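Local atomic coordinates of hydrolase family protein (Deinococcus radiodurans R1, PDB entry 3CNH), a protein that is a predicted hydrolase of the haloacid dehalogenase-like superfamily, probably a phosphatase, and binds a sodium ion in the crystal. Residues Q63-F66 against D71-P74. Numbering follows the deposited sequence.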
ATOM      1  N   GLN A  63      18.097   4.073  13.093  1.00 31.59           N
ATOM      2  CA  GLN A  63      18.179   5.533  12.933  1.00 31.27           C
ATOM      3  C   GLN A  63      17.023   6.291  13.547  1.00 32.17           C
ATOM      4  O   GLN A  63      17.185   7.404  14.061  1.00 33.08           O
ATOM      5  CB  GLN A  63      18.256   5.932  11.466  1.00 33.38           C
ATOM      6  CG  GLN A  63      19.470   5.376  10.736  1.00 34.79           C
ATOM      7  CD  GLN A  63      19.669   6.009   9.381  1.00 36.67           C
ATOM      8  OE1 GLN A  63      18.921   6.912   8.985  1.00 34.57           O
ATOM      9  NE2 GLN A  63      20.694   5.552   8.664  1.00 32.82           N
ATOM     10  N   VAL A  64      15.865   5.672  13.494  1.00 32.22           N
ATOM     11  CA  VAL A  64      14.619   6.360  13.859  1.00 31.34           C
ATOM     12  C   VAL A  64      14.231   6.225  15.326  1.00 33.03           C
ATOM     13  O   VAL A  64      13.600   7.125  15.902  1.00 32.27           O
ATOM     14  CB  VAL A  64      13.490   5.960  12.904  1.00 32.88           C
ATOM     15  CG1 VAL A  64      12.178   6.563  13.339  1.00 33.17           C
ATOM     16  CG2 VAL A  64      13.833   6.405  11.473  1.00 34.82           C
ATOM     17  N   VAL A  65      14.651   5.104  15.926  1.00 31.92           N
ATOM     18  CA  VAL A  65      14.318   4.778  17.305  1.00 31.33           C
ATOM     19  C   VAL A  65      15.469   4.442  18.211  1.00 31.52           C
ATOM     20  O   VAL A  65      15.604   5.031  19.282  1.00 31.51           O
ATOM     21  CB  VAL A  65      13.284   3.611  17.364  1.00 31.20           C
ATOM     22  CG1 VAL A  65      12.913   3.301  18.808  1.00 34.01           C
ATOM     23  CG2 VAL A  65      12.029   3.964  16.581  1.00 32.08           C
ATOM     24  N   PHE A  66      16.326   3.533  17.762  1.00 30.97           N
ATOM     25  CA  PHE A  66      17.404   2.995  18.608  1.00 31.77           C
ATOM     26  C   PHE A  66      18.741   3.695  18.438  1.00 34.63           C
ATOM     27  O   PHE A  66      19.796   3.070  18.421  1.00 37.72           O
ATOM     28  CB  PHE A  66      17.502   1.485  18.419  1.00 32.57           C
ATOM     29  CG  PHE A  66      16.222   0.766  18.783  1.00 32.63           C
ATOM     30  CD1 PHE A  66      15.949   0.450  20.101  1.00 33.86           C
ATOM     31  CD2 PHE A  66      15.282   0.480  17.814  1.00 33.69           C
ATOM     32  CE1 PHE A  66      14.763  -0.182  20.441  1.00 31.86           C
ATOM     33  CE2 PHE A  66      14.093  -0.151  18.140  1.00 32.03           C
ATOM     34  CZ  PHE A  66      13.837  -0.470  19.465  1.00 32.41           C
ATOM     35  N   ASP A  71      14.343   1.132  26.706  1.00 34.06           N
ATOM     36  CA  ASP A  71      13.953   0.083  27.646  1.00 34.54           C
ATOM     37  C   ASP A  71      13.000  -0.890  27.007  1.00 35.86           C
ATOM     38  O   ASP A  71      12.152  -1.479  27.649  1.00 37.94           O
ATOM     39  CB  ASP A  71      13.391   0.635  28.969  1.00 36.22           C
ATOM     40  CG  ASP A  71      12.156   1.483  28.798  1.00 38.42           C
ATOM     41  OD1 ASP A  71      11.775   1.798  27.646  1.00 40.86           O
ATOM     42  OD2 ASP A  71      11.566   1.837  29.852  1.00 45.75           O
ATOM     43  N   PHE A  72      13.162  -1.034  25.714  1.00 32.85           N
ATOM     44  CA  PHE A  72      12.399  -2.003  24.938  1.00 31.23           C
ATOM     45  C   PHE A  72      13.242  -2.420  23.750  1.00 33.28           C
ATOM     46  O   PHE A  72      14.255  -1.799  23.461  1.00 32.56           O
ATOM     47  CB  PHE A  72      11.043  -1.437  24.490  1.00 31.19           C
ATOM     48  CG  PHE A  72      11.155  -0.155  23.709  1.00 31.23           C
ATOM     49  CD1 PHE A  72      11.281  -0.175  22.334  1.00 30.89           C
ATOM     50  CD2 PHE A  72      11.195   1.059  24.363  1.00 30.20           C
ATOM     51  CE1 PHE A  72      11.414   1.001  21.615  1.00 32.34           C
ATOM     52  CE2 PHE A  72      11.329   2.241  23.643  1.00 29.13           C
ATOM     53  CZ  PHE A  72      11.460   2.222  22.318  1.00 28.46           C
ATOM     54  N   THR A  73      12.799  -3.463  23.054  1.00 33.17           N
ATOM     55  CA  THR A  73      13.558  -4.019  21.933  1.00 34.59           C
ATOM     56  C   THR A  73      13.000  -3.711  20.546  1.00 34.72           C
ATOM     57  O   THR A  73      11.846  -3.325  20.379  1.00 34.76           O
ATOM     58  CB  THR A  73      13.602  -5.542  22.013  1.00 34.91           C
ATOM     59  OG1 THR A  73      12.278  -6.054  21.819  1.00 36.09           O
ATOM     60  CG2 THR A  73      14.182  -6.012  23.366  1.00 35.62           C
ATOM     61  N   PRO A  74      13.826  -3.899  19.512  1.00 34.77           N
ATOM     62  CA  PRO A  74      13.325  -3.638  18.164  1.00 36.02           C
ATOM     63  C   PRO A  74      12.175  -4.568  17.831  1.00 36.37           C
ATOM     64  O   PRO A  74      11.255  -4.221  17.075  1.00 36.08           O
ATOM     65  CB  PRO A  74      14.552  -3.895  17.273  1.00 36.95           C
ATOM     66  CG  PRO A  74      15.708  -3.597  18.171  1.00 38.26           C
ATOM     67  CD  PRO A  74      15.301  -3.996  19.565  1.00 37.21           C
TER
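In the helical insert between strands 6-9 and 103-108, consistent with the cap domain of haloacid dehalogenase-like enzymes, the loop joining helices 57-64 and 74-83 brings Phe66 against Phe72 and Pro74. One face of the ring takes a CH-pi contact: Pro74 CG lies 3.9 Å from the centroid of the Phe66 ring and 16° off its normal. Val65 CG1 lies over the opposite face, 3.7 Å above the plane, and both atoms are offset toward the rim. Chi1 of -60° sets Phe66 CG anti to its carbonyl carbon and turns the ring toward the Thr73-Pro74 peptide, where CZ reaches Pro74 N at 3.4 Å. Near the ring plane, CE1 of Phe66 approaches the backbone O of Phe72 at 3.5 Å.

Phe72 meets Phe66 at an intermediate tilt, the planes at 61° and the centroids 5.4 Å apart; the closest side-chain atoms are Phe66 CZ and Phe72 CE1, separated by 3.6 Å. Val65 CG1 sits at the edge of the Phe72 ring, 3.9 Å from its CE1, and thus touches both aromatic rings. No hydrogen bond links the two segments; the 190 Å² buried in total comes from van der Waals packing, partly ring against backbone.

Val65 is the first residue to depart from helical geometry after helix 57-64, and Thr73 is the N-cap of helix 74-83: its side chain caps a backbone N in the first turn, and Thr73 N is hydrogen-bonded to Asp76 OD2. Phe77 from that helix touches both Val65 and Phe72, Phe32 at the end of helix 22-32 adds another ring beside Phe72, and Val64 packs on helix 36-51. The contact joins consecutive helices at the protein surface, its centre about 24 Å from the centre of the chain.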